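Side-chain contacts in protein (hdlp (histone deacetylase-like protein)) (Aquifex aeolicus, PDB 1C3P), which probably works as a zinc-dependent deacetylase of the histone deacetylase family and is probably linked to acetoin breakdown: residues L351-P354 and W355-G358; A278-I281 and V282-V285; N269-N272 and V273-L276; K321-N324 and K325-E328. All coordinates share one frame; numbering follows the deposited sequence.

Contact 1 of 4, residues L351-P354 and W355-G358; sequences LKDP and WRGG
D353 and R356 meet face to face in an extended loop between helix 324-332 and helix 362-372, a strip of chain without regular secondary structure that runs past the N-terminal end of helix 272-286. The salt bridge between them is a stack: carboxylate and guanidinium planes lie 24° apart, and no N-H of the arginine is aimed at the oxygen above it. That oxygen, D353 OD2, is modelled too close to an atom outside the pair, so its place, and with it every distance to it given here, is less sure. R356 can be followed outward from its backbone. From CB, CG stands anti to the carbonyl carbon (chi1 -63°) and comes within 3.6 Å of P354 O. From CG to NE the chain is extended and carries the head across D353, the two side chains at about a right angle; CD on the way lies about 4.0 Å from D353 OD2. NE is some 3.5 Å from the same OD2, the charge-only approach of the salt bridge. NH2 lies 3.4 Å from D353 CB. The N-H groups turn instead to other partners: NH1 donates to L270 O, and NH2 forms a salt bridge with E262. D353 in turn accepts from N272 N through OD2. W355 points away from 351-354, and its indole packs on V273, A274 and K277 of helix 272-286 and on L232 of helix 228-245. Over the centre of the R356 guanidinium, D353 OD2 is placed about 3.2 Å from CZ.

Contact 2 of 4, residues A278-I281 and V282-V285; sequences AFNI and VREV
From A278 to V285 the backbone is regular alpha-helix, with V282 N donating to A278 O, R283 N to F279 O, E284 N to N280 O and V285 N to I281 O, the first at 3.1 Å. On one flank R283 folds back over F279. Its chi1 (-65°) and extended chi2 bring CD over the phenylalanine face, 3.7 Å from the ring centroid and 24° off the normal, a CH-pi contact offset toward the rim at CE2 and CZ; the bend at chi3 (69°) then turns the guanidinium toward N280. Beside it N280 runs the same way as the arginine, and its OD1 takes a weak hydrogen bond of 3.0 Å from R283 NH1 at the guanidinium edge. This helix is the crossover of a beta-alpha-beta unit linking strands 250-254 and 290-292 of the parallel sheet, and the F279 ring meets Y291 edge-to-face. R283 also forms salt bridges with E288 and, from helix 299-314, E312. A leucine here would probably leave both glutamates without their positive partner and N280 OD1 without this weak bond. Round the helix, E284 extends back toward the preceding turn, its CG 3.0 Å from N280 O and its OE1 4.2 Å from I281 CG1. V282 CG2 lies 3.5 Å from A278 O.

Contact 3 of 4, residues N269-N272 and V273-L276; sequences NLSN and VAFL
The chain passes from an extended loop into the first turn of helix 272-286, where S271 O receives F275 N at 3.1 Å and N272 O receives L276 N at 2.9 Å. S271 is the N-cap. With OG placed between its backbone N and carbonyl carbon (chi1 69°), the hydroxyl reaches forward over the turn and accepts from A274 N at 3.0 Å, with an N-H...O angle of 148°. A second, weak bond runs from the same N-H to S271 O, so the amide is shared between the side chain and the carbonyl of the capping residue. The hydroxyl also touches A274 CB at 3.4 Å and, less closely, V273 CB at 4.0 Å. F275 CB comes to 3.2 Å from N272 O, which lies near the plane of the phenyl ring at its edge. The cap has a second layer: S271 OG is also hydrogen-bonded to D228 OD2. F275 packs on I309 of helix 299-314, its side chain about 7 Å from that of D258, a residue of the zinc site, which holds no metal in this model. Helix 299-314 also meets N272 and L276, while L270 and A274 face helix 228-245, so the helix start is wedged between these two helices.

Contact 4 of 4, residues K321-N324 and K325-E328; sequences KLNN and KAKE
The start of helix 324-332, with N323 at its N-cap position, is the element built here, and the side chain of K327 reaches back from its first turn to the residue before the cap. Two backbone bonds form the turn: K327 N donates to N323 O at 3.1 Å, in the carbonyl plane, and E328 N to N324 O at 2.9 Å, nearly straight at 170°. K327 leaves the helix with CG anti to its carbonyl carbon (chi1 -54°), and this methylene passes 3.2 Å from N323 O. The chain then stays extended to CE, and a final bend at chi4 turns the ammonium onto L322, where NZ donates to L322 O at 2.7 Å. The donor stands above the carbonyl plane, 41° out of it. NZ also lies 3.3 Å from L322 CB, while that same carbon faces A326 CB at 4.2 Å. L322 and A326 are both buried and pack together against F34 of helix 28-37 and M38. The lysine's NZ donates as well to L348 O. A methionine in its place would probably leave the carbonyls of L322 and L348 without this shared donor. Two carbonyls from separate parts of the chain are thus tied through one ammonium group, whose positive charge is likely to be partly offset by their dipoles.

Overall arrangement
Along the chain the order is contact 3, contact 2, contact 4, contact 1. Contacts 3 and 2 adjoin on helix 272-286, the first at its start and the second further along, with centres 13 Å apart; this helix flanks the parallel sheet of the histone deacetylase fold. Contact 1 comes back from later in the sequence to the helix start, its centre 6 Å from that of contact 3, with probable hydrogen bonds and W355 packing between them. Contact 4 lies 20 Å from contact 1, centre to centre, and touches it through L322 and L351. Residues 351-358 thereby touch both the start of helix 272-286 and the loop leading into helix 324-332.

Contact 1 of 4, residues L351-P354 and W355-G358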
ATOM      1  N   LEU A 351      -5.167   1.131  21.346  1.00 29.07           N
ATOM      2  CA  LEU A 351      -5.182   0.710  19.963  1.00 24.59           C
ATOM      3  C   LEU A 351      -5.354   1.935  19.059  1.00 29.71           C
ATOM      4  O   LEU A 351      -4.653   2.086  18.056  1.00 30.53           O
ATOM      5  CB  LEU A 351      -6.320  -0.292  19.742  1.00 29.91           C
ATOM      6  CG  LEU A 351      -6.206  -1.182  18.505  1.00 39.62           C
ATOM      7  CD1 LEU A 351      -7.314  -2.216  18.515  1.00 37.09           C
ATOM      8  CD2 LEU A 351      -6.262  -0.346  17.248  1.00 54.03           C
ATOM      9  N   LYS A 352      -6.278   2.812  19.429  1.00 28.64           N
ATOM     10  CA  LYS A 352      -6.558   4.024  18.655  1.00 32.72           C
ATOM     11  C   LYS A 352      -5.802   5.212  19.223  1.00 32.49           C
ATOM     12  O   LYS A 352      -5.770   5.393  20.432  1.00 31.90           O
ATOM     13  CB  LYS A 352      -8.058   4.322  18.700  1.00 27.37           C
ATOM     14  CG  LYS A 352      -8.909   3.318  17.953  1.00 43.48           C
ATOM     15  CD  LYS A 352     -10.386   3.384  18.339  1.00 46.77           C
ATOM     16  CE  LYS A 352     -11.013   4.737  18.093  1.00 51.52           C
ATOM     17  NZ  LYS A 352     -12.452   4.724  18.503  1.00 62.08           N
ATOM     18  N   ASP A 353      -5.156   6.012  18.379  1.00 31.44           N
ATOM     19  CA  ASP A 353      -4.508   7.187  18.943  1.00 26.50           C
ATOM     20  C   ASP A 353      -5.481   8.360  18.861  1.00 26.41           C
ATOM     21  O   ASP A 353      -6.501   8.288  18.177  1.00 25.73           O
ATOM     22  CB  ASP A 353      -3.163   7.517  18.263  1.00 50.09           C
ATOM     23  CG  ASP A 353      -3.210   7.434  16.762  1.00 52.79           C
ATOM     24  OD1 ASP A 353      -3.077   6.319  16.220  1.00 58.55           O
ATOM     25  OD2 ASP A 353      -3.376   8.487  16.119  1.00 73.19           O
ATOM     26  N   PRO A 354      -5.218   9.433  19.612  1.00 30.12           N
ATOM     27  CA  PRO A 354      -6.098  10.603  19.591  1.00 34.02           C
ATOM     28  C   PRO A 354      -6.020  11.278  18.233  1.00 34.00           C
ATOM     29  O   PRO A 354      -5.041  11.110  17.506  1.00 28.28           O
ATOM     30  CB  PRO A 354      -5.500  11.486  20.682  1.00 32.25           C
ATOM     31  CG  PRO A 354      -4.027  11.177  20.547  1.00 44.48           C
ATOM     32  CD  PRO A 354      -4.112   9.659  20.557  1.00 35.38           C
ATOM     33  N   TRP A 355      -7.048  12.034  17.880  1.00 23.89           N
ATOM     34  CA  TRP A 355      -6.993  12.739  16.613  1.00 33.84           C
ATOM     35  C   TRP A 355      -5.790  13.662  16.611  1.00 33.12           C
ATOM     36  O   TRP A 355      -5.315  14.066  17.673  1.00 29.41           O
ATOM     37  CB  TRP A 355      -8.258  13.550  16.378  1.00 33.84           C
ATOM     38  CG  TRP A 355      -9.352  12.715  15.858  1.00 49.97           C
ATOM     39  CD1 TRP A 355     -10.207  11.924  16.572  1.00 56.10           C
ATOM     40  CD2 TRP A 355      -9.650  12.494  14.483  1.00 46.60           C
ATOM     41  NE1 TRP A 355     -11.023  11.220  15.716  1.00 56.07           N
ATOM     42  CE2 TRP A 355     -10.698  11.552  14.425  1.00 54.73           C
ATOM     43  CE3 TRP A 355      -9.130  12.999  13.288  1.00 46.90           C
ATOM     44  CZ2 TRP A 355     -11.235  11.107  13.219  1.00 55.25           C
ATOM     45  CZ3 TRP A 355      -9.662  12.558  12.094  1.00 50.74           C
ATOM     46  CH2 TRP A 355     -10.702  11.622  12.067  1.00 50.68           C
ATOM     47  N   ARG A 356      -5.299  13.973  15.413  1.00 23.90           N
ATOM     48  CA  ARG A 356      -4.147  14.850  15.237  1.00 23.96           C
ATOM     49  C   ARG A 356      -4.505  15.824  14.126  1.00 24.89           C
ATOM     50  O   ARG A 356      -3.907  15.820  13.051  1.00 22.25           O
ATOM     51  CB  ARG A 356      -2.909  14.023  14.862  1.00 22.66           C
ATOM     52  CG  ARG A 356      -2.496  13.053  15.968  1.00 29.06           C
ATOM     53  CD  ARG A 356      -1.509  11.989  15.530  1.00 28.92           C
ATOM     54  NE  ARG A 356      -1.190  11.119  16.661  1.00 24.73           N
ATOM     55  CZ  ARG A 356      -0.525   9.974  16.572  1.00 23.57           C
ATOM     56  NH1 ARG A 356      -0.097   9.540  15.391  1.00 22.15           N
ATOM     57  NH2 ARG A 356      -0.286   9.264  17.669  1.00 22.69           N
ATOM     58  N   GLY A 357      -5.494  16.668  14.395  1.00 23.91           N
ATOM     59  CA  GLY A 357      -5.933  17.614  13.390  1.00 26.72           C
ATOM     60  C   GLY A 357      -5.322  18.993  13.481  1.00 26.90           C
ATOM     61  O   GLY A 357      -4.300  19.202  14.133  1.00 29.87           O
ATOM     62  N   GLY A 358      -5.962  19.938  12.808  1.00 28.22           N
ATOM     63  CA  GLY A 358      -5.486  21.305  12.800  1.00 30.96           C
ATOM     64  C   GLY A 358      -6.166  22.049  11.670  1.00 30.03           C
ATOM     65  O   GLY A 358      -7.146  21.573  11.109  1.00 24.03           O
TER

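Contact 2 of 4, residues A278-I281 and V282-V285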
ATOM      1  N   ALA A 278     -10.388   7.781   6.566  1.00 20.23           N
ATOM      2  CA  ALA A 278     -10.089   7.920   5.138  1.00 17.06           C
ATOM      3  C   ALA A 278     -10.622   6.690   4.400  1.00 16.94           C
ATOM      4  O   ALA A 278     -11.263   6.780   3.343  1.00 14.93           O
ATOM      5  CB  ALA A 278      -8.559   8.041   4.932  1.00 19.27           C
ATOM      6  N   PHE A 279     -10.348   5.531   4.975  1.00 18.88           N
ATOM      7  CA  PHE A 279     -10.801   4.260   4.420  1.00 21.01           C
ATOM      8  C   PHE A 279     -12.329   4.254   4.268  1.00 25.48           C
ATOM      9  O   PHE A 279     -12.871   3.861   3.226  1.00 16.30           O
ATOM     10  CB  PHE A 279     -10.363   3.133   5.362  1.00 16.79           C
ATOM     11  CG  PHE A 279     -10.922   1.787   5.007  1.00 20.23           C
ATOM     12  CD1 PHE A 279     -10.515   1.127   3.846  1.00 21.61           C
ATOM     13  CD2 PHE A 279     -11.829   1.160   5.854  1.00 23.24           C
ATOM     14  CE1 PHE A 279     -11.011  -0.151   3.542  1.00 30.98           C
ATOM     15  CE2 PHE A 279     -12.326  -0.113   5.560  1.00 24.82           C
ATOM     16  CZ  PHE A 279     -11.916  -0.771   4.405  1.00 30.27           C
ATOM     17  N   ASN A 280     -13.020   4.693   5.313  1.00 22.30           N
ATOM     18  CA  ASN A 280     -14.472   4.719   5.280  1.00 24.49           C
ATOM     19  C   ASN A 280     -15.051   5.771   4.351  1.00 23.01           C
ATOM     20  O   ASN A 280     -16.134   5.586   3.794  1.00 21.91           O
ATOM     21  CB  ASN A 280     -15.030   4.867   6.699  1.00 27.17           C
ATOM     22  CG  ASN A 280     -14.767   3.629   7.542  1.00 20.88           C
ATOM     23  OD1 ASN A 280     -14.831   2.506   7.040  1.00 22.95           O
ATOM     24  ND2 ASN A 280     -14.506   3.824   8.827  1.00 27.85           N
ATOM     25  N   ILE A 281     -14.328   6.869   4.176  1.00 18.74           N
ATOM     26  CA  ILE A 281     -14.763   7.912   3.257  1.00 18.37           C
ATOM     27  C   ILE A 281     -14.740   7.369   1.824  1.00 18.54           C
ATOM     28  O   ILE A 281     -15.615   7.688   1.015  1.00 19.69           O
ATOM     29  CB  ILE A 281     -13.838   9.140   3.324  1.00 19.31           C
ATOM     30  CG1 ILE A 281     -14.047   9.886   4.640  1.00 23.51           C
ATOM     31  CG2 ILE A 281     -14.103  10.051   2.145  1.00 28.87           C
ATOM     32  CD1 ILE A 281     -13.122  11.090   4.802  1.00 26.47           C
ATOM     33  N   VAL A 282     -13.731   6.566   1.498  1.00 17.72           N
ATOM     34  CA  VAL A 282     -13.636   6.008   0.150  1.00 14.89           C
ATOM     35  C   VAL A 282     -14.820   5.073  -0.082  1.00 21.79           C
ATOM     36  O   VAL A 282     -15.471   5.109  -1.131  1.00 25.80           O
ATOM     37  CB  VAL A 282     -12.316   5.229  -0.065  1.00 18.50           C
ATOM     38  CG1 VAL A 282     -12.395   4.435  -1.359  1.00 20.73           C
ATOM     39  CG2 VAL A 282     -11.142   6.211  -0.152  1.00 17.49           C
ATOM     40  N   ARG A 283     -15.115   4.255   0.917  1.00 19.14           N
ATOM     41  CA  ARG A 283     -16.226   3.319   0.802  1.00 23.51           C
ATOM     42  C   ARG A 283     -17.577   4.024   0.681  1.00 25.44           C
ATOM     43  O   ARG A 283     -18.480   3.525   0.007  1.00 23.12           O
ATOM     44  CB  ARG A 283     -16.229   2.380   2.000  1.00 20.64           C
ATOM     45  CG  ARG A 283     -15.002   1.472   2.062  1.00 19.65           C
ATOM     46  CD  ARG A 283     -14.913   0.773   3.397  1.00 25.70           C
ATOM     47  NE  ARG A 283     -15.959  -0.224   3.573  1.00 36.05           N
ATOM     48  CZ  ARG A 283     -16.424  -0.610   4.753  1.00 34.61           C
ATOM     49  NH1 ARG A 283     -15.939  -0.073   5.869  1.00 35.23           N
ATOM     50  NH2 ARG A 283     -17.363  -1.542   4.819  1.00 29.30           N
ATOM     51  N   GLU A 284     -17.724   5.173   1.330  1.00 26.79           N
ATOM     52  CA  GLU A 284     -18.990   5.902   1.244  1.00 31.77           C
ATOM     53  C   GLU A 284     -19.165   6.493  -0.138  1.00 31.57           C
ATOM     54  O   GLU A 284     -20.285   6.677  -0.600  1.00 33.08           O
ATOM     55  CB  GLU A 284     -19.048   7.038   2.257  1.00 30.96           C
ATOM     56  CG  GLU A 284     -18.935   6.591   3.684  1.00 50.56           C
ATOM     57  CD  GLU A 284     -18.915   7.759   4.635  1.00 63.75           C
ATOM     58  OE1 GLU A 284     -18.023   8.624   4.490  1.00 68.93           O
ATOM     59  OE2 GLU A 284     -19.787   7.811   5.526  1.00 72.01           O
ATOM     60  N   VAL A 285     -18.054   6.802  -0.798  1.00 23.37           N
ATOM     61  CA  VAL A 285     -18.126   7.392  -2.123  1.00 23.25           C
ATOM     62  C   VAL A 285     -18.249   6.329  -3.201  1.00 31.41           C
ATOM     63  O   VAL A 285     -19.065   6.457  -4.107  1.00 25.34           O
ATOM     64  CB  VAL A 285     -16.878   8.262  -2.438  1.00 24.77           C
ATOM     65  CG1 VAL A 285     -16.973   8.821  -3.849  1.00 26.98           C
ATOM     66  CG2 VAL A 285     -16.763   9.412  -1.435  1.00 24.98           C
TER

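Contact 3 of 4, residues N269-N272 and V273-L276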
ATOM      1  N   ASN A 269       1.954  13.660   9.551  1.00 21.04           N
ATOM      2  CA  ASN A 269       1.778  13.379  10.976  1.00 22.89           C
ATOM      3  C   ASN A 269       0.340  12.996  11.285  1.00 19.00           C
ATOM      4  O   ASN A 269      -0.291  13.580  12.164  1.00 21.85           O
ATOM      5  CB  ASN A 269       2.145  14.602  11.823  1.00 20.55           C
ATOM      6  CG  ASN A 269       3.567  15.064  11.597  1.00 26.13           C
ATOM      7  OD1 ASN A 269       4.489  14.253  11.511  1.00 29.17           O
ATOM      8  ND2 ASN A 269       3.758  16.379  11.527  1.00 28.26           N
ATOM      9  N   LEU A 270      -0.174  12.002  10.582  1.00 17.71           N
ATOM     10  CA  LEU A 270      -1.548  11.599  10.797  1.00 18.57           C
ATOM     11  C   LEU A 270      -1.753  10.649  11.983  1.00 22.83           C
ATOM     12  O   LEU A 270      -0.798  10.045  12.497  1.00 18.25           O
ATOM     13  CB  LEU A 270      -2.087  10.922   9.542  1.00 18.95           C
ATOM     14  CG  LEU A 270      -1.949  11.639   8.193  1.00 20.54           C
ATOM     15  CD1 LEU A 270      -2.826  10.888   7.200  1.00 14.19           C
ATOM     16  CD2 LEU A 270      -2.387  13.101   8.289  1.00 19.05           C
ATOM     17  N   SER A 271      -3.016  10.527  12.388  1.00 20.95           N
ATOM     18  CA  SER A 271      -3.448   9.633  13.466  1.00 18.28           C
ATOM     19  C   SER A 271      -4.037   8.379  12.807  1.00 19.98           C
ATOM     20  O   SER A 271      -4.475   8.453  11.650  1.00 18.82           O
ATOM     21  CB  SER A 271      -4.554  10.287  14.300  1.00 18.73           C
ATOM     22  OG  SER A 271      -5.760  10.405  13.554  1.00 22.28           O
ATOM     23  N   ASN A 272      -4.067   7.252  13.533  1.00 16.17           N
ATOM     24  CA  ASN A 272      -4.625   5.984  13.018  1.00 20.70           C
ATOM     25  C   ASN A 272      -6.108   6.149  12.778  1.00 18.03           C
ATOM     26  O   ASN A 272      -6.691   5.456  11.947  1.00 18.58           O
ATOM     27  CB  ASN A 272      -4.571   4.831  14.027  1.00 37.49           C
ATOM     28  CG  ASN A 272      -3.202   4.368  14.342  1.00 54.53           C
ATOM     29  OD1 ASN A 272      -3.027   3.578  15.278  1.00 45.61           O
ATOM     30  ND2 ASN A 272      -2.213   4.816  13.570  1.00 60.55           N
ATOM     31  N   VAL A 273      -6.731   7.004  13.584  1.00 19.57           N
ATOM     32  CA  VAL A 273      -8.164   7.233  13.468  1.00 22.12           C
ATOM     33  C   VAL A 273      -8.526   8.006  12.206  1.00 22.06           C
ATOM     34  O   VAL A 273      -9.575   7.781  11.626  1.00 16.89           O
ATOM     35  CB  VAL A 273      -8.704   7.935  14.721  1.00 26.91           C
ATOM     36  CG1 VAL A 273     -10.153   8.317  14.529  1.00 39.69           C
ATOM     37  CG2 VAL A 273      -8.604   6.968  15.907  1.00 34.73           C
ATOM     38  N   ALA A 274      -7.656   8.910  11.769  1.00 21.79           N
ATOM     39  CA  ALA A 274      -7.927   9.626  10.530  1.00 21.31           C
ATOM     40  C   ALA A 274      -7.681   8.634   9.376  1.00 17.83           C
ATOM     41  O   ALA A 274      -8.355   8.692   8.344  1.00 20.38           O
ATOM     42  CB  ALA A 274      -7.000  10.846  10.412  1.00 18.95           C
ATOM     43  N   PHE A 275      -6.713   7.729   9.562  1.00 16.01           N
ATOM     44  CA  PHE A 275      -6.381   6.706   8.562  1.00 16.46           C
ATOM     45  C   PHE A 275      -7.630   5.855   8.345  1.00 25.06           C
ATOM     46  O   PHE A 275      -8.020   5.547   7.212  1.00 19.71           O
ATOM     47  CB  PHE A 275      -5.228   5.842   9.090  1.00 24.56           C
ATOM     48  CG  PHE A 275      -4.871   4.668   8.220  1.00 23.01           C
ATOM     49  CD1 PHE A 275      -4.222   4.841   7.004  1.00 23.88           C
ATOM     50  CD2 PHE A 275      -5.145   3.376   8.657  1.00 22.40           C
ATOM     51  CE1 PHE A 275      -3.845   3.735   6.235  1.00 28.74           C
ATOM     52  CE2 PHE A 275      -4.776   2.263   7.900  1.00 35.03           C
ATOM     53  CZ  PHE A 275      -4.123   2.445   6.689  1.00 24.63           C
ATOM     54  N   LEU A 276      -8.267   5.505   9.454  1.00 17.49           N
ATOM     55  CA  LEU A 276      -9.477   4.699   9.431  1.00 24.23           C
ATOM     56  C   LEU A 276     -10.614   5.487   8.770  1.00 18.88           C
ATOM     57  O   LEU A 276     -11.354   4.941   7.945  1.00 17.99           O
ATOM     58  CB  LEU A 276      -9.835   4.292  10.870  1.00 20.44           C
ATOM     59  CG  LEU A 276     -10.943   3.253  11.105  1.00 39.65           C
ATOM     60  CD1 LEU A 276     -11.203   3.130  12.606  1.00 29.65           C
ATOM     61  CD2 LEU A 276     -12.212   3.658  10.416  1.00 32.41           C
TER

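Contact 4 of 4, residues K321-N324 and K325-E328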
ATOM      1  N   LYS A 321      -7.906  -0.919  24.392  1.00 28.22           N
ATOM      2  CA  LYS A 321      -6.563  -1.226  24.868  1.00 36.58           C
ATOM      3  C   LYS A 321      -5.981  -2.490  24.242  1.00 34.44           C
ATOM      4  O   LYS A 321      -6.719  -3.328  23.724  1.00 33.83           O
ATOM      5  CB  LYS A 321      -6.624  -1.433  26.378  1.00 44.87           C
ATOM      6  CG  LYS A 321      -7.522  -2.620  26.750  1.00 55.73           C
ATOM      7  CD  LYS A 321      -8.973  -2.426  26.275  1.00 57.27           C
ATOM      8  CE  LYS A 321      -9.784  -3.707  26.373  1.00 54.59           C
ATOM      9  NZ  LYS A 321      -9.792  -4.253  27.762  1.00 67.47           N
ATOM     10  N   LEU A 322      -4.656  -2.618  24.286  1.00 30.21           N
ATOM     11  CA  LEU A 322      -3.994  -3.827  23.792  1.00 29.45           C
ATOM     12  C   LEU A 322      -3.900  -4.758  25.004  1.00 33.28           C
ATOM     13  O   LEU A 322      -3.727  -4.279  26.121  1.00 31.45           O
ATOM     14  CB  LEU A 322      -2.581  -3.533  23.299  1.00 32.21           C
ATOM     15  CG  LEU A 322      -2.421  -2.605  22.101  1.00 38.94           C
ATOM     16  CD1 LEU A 322      -0.976  -2.725  21.625  1.00 38.44           C
ATOM     17  CD2 LEU A 322      -3.381  -2.997  20.984  1.00 42.11           C
ATOM     18  N   ASN A 323      -4.028  -6.068  24.798  1.00 34.38           N
ATOM     19  CA  ASN A 323      -3.936  -7.007  25.923  1.00 36.53           C
ATOM     20  C   ASN A 323      -2.458  -7.309  26.133  1.00 34.69           C
ATOM     21  O   ASN A 323      -1.615  -6.807  25.388  1.00 34.06           O
ATOM     22  CB  ASN A 323      -4.669  -8.313  25.628  1.00 42.85           C
ATOM     23  CG  ASN A 323      -3.867  -9.238  24.735  1.00 50.51           C
ATOM     24  OD1 ASN A 323      -3.499  -8.874  23.622  1.00 51.23           O
ATOM     25  ND2 ASN A 323      -3.581 -10.442  25.229  1.00 60.23           N
ATOM     26  N   ASN A 324      -2.133  -8.137  27.124  1.00 23.73           N
ATOM     27  CA  ASN A 324      -0.729  -8.443  27.394  1.00 31.06           C
ATOM     28  C   ASN A 324       0.003  -9.180  26.283  1.00 24.87           C
ATOM     29  O   ASN A 324       1.141  -8.843  25.947  1.00 31.91           O
ATOM     30  CB  ASN A 324      -0.586  -9.226  28.700  1.00 36.07           C
ATOM     31  CG  ASN A 324      -0.903  -8.387  29.906  1.00 45.77           C
ATOM     32  OD1 ASN A 324      -0.315  -7.321  30.102  1.00 39.55           O
ATOM     33  ND2 ASN A 324      -1.827  -8.860  30.732  1.00 39.12           N
ATOM     34  N   LYS A 325      -0.646 -10.185  25.716  1.00 27.73           N
ATOM     35  CA  LYS A 325      -0.029 -10.951  24.649  1.00 29.55           C
ATOM     36  C   LYS A 325       0.384 -10.003  23.522  1.00 27.99           C
ATOM     37  O   LYS A 325       1.489 -10.099  22.987  1.00 31.80           O
ATOM     38  CB  LYS A 325      -1.016 -12.000  24.143  1.00 37.43           C
ATOM     39  CG  LYS A 325      -0.441 -12.957  23.125  1.00 44.84           C
ATOM     40  CD  LYS A 325      -1.333 -14.177  22.984  1.00 50.89           C
ATOM     41  CE  LYS A 325      -1.455 -14.908  24.318  1.00 54.82           C
ATOM     42  NZ  LYS A 325      -2.256 -16.163  24.234  1.00 65.70           N
ATOM     43  N   ALA A 326      -0.501  -9.077  23.182  1.00 26.07           N
ATOM     44  CA  ALA A 326      -0.224  -8.107  22.112  1.00 24.38           C
ATOM     45  C   ALA A 326       0.931  -7.138  22.436  1.00 25.78           C
ATOM     46  O   ALA A 326       1.809  -6.896  21.596  1.00 27.37           O
ATOM     47  CB  ALA A 326      -1.498  -7.328  21.801  1.00 27.34           C
ATOM     48  N   LYS A 327       0.954  -6.580  23.644  1.00 27.31           N
ATOM     49  CA  LYS A 327       2.036  -5.654  23.999  1.00 28.56           C
ATOM     50  C   LYS A 327       3.385  -6.380  24.002  1.00 29.15           C
ATOM     51  O   LYS A 327       4.394  -5.870  23.505  1.00 27.76           O
ATOM     52  CB  LYS A 327       1.794  -5.029  25.381  1.00 28.87           C
ATOM     53  CG  LYS A 327       0.439  -4.354  25.547  1.00 36.72           C
ATOM     54  CD  LYS A 327       0.332  -3.656  26.908  1.00 40.34           C
ATOM     55  CE  LYS A 327      -1.103  -3.274  27.256  1.00 38.91           C
ATOM     56  NZ  LYS A 327      -1.780  -2.383  26.278  1.00 47.67           N
ATOM     57  N   GLU A 328       3.410  -7.585  24.557  1.00 31.59           N
ATOM     58  CA  GLU A 328       4.654  -8.335  24.595  1.00 28.93           C
ATOM     59  C   GLU A 328       5.138  -8.675  23.187  1.00 30.46           C
ATOM     60  O   GLU A 328       6.341  -8.628  22.899  1.00 26.29           O
ATOM     61  CB  GLU A 328       4.460  -9.581  25.457  1.00 32.30           C
ATOM     62  CG  GLU A 328       4.158  -9.193  26.895  1.00 47.50           C
ATOM     63  CD  GLU A 328       3.959 -10.373  27.823  1.00 46.67           C
ATOM     64  OE1 GLU A 328       4.842 -11.250  27.874  1.00 56.88           O
ATOM     65  OE2 GLU A 328       2.923 -10.406  28.520  1.00 42.24           O
TER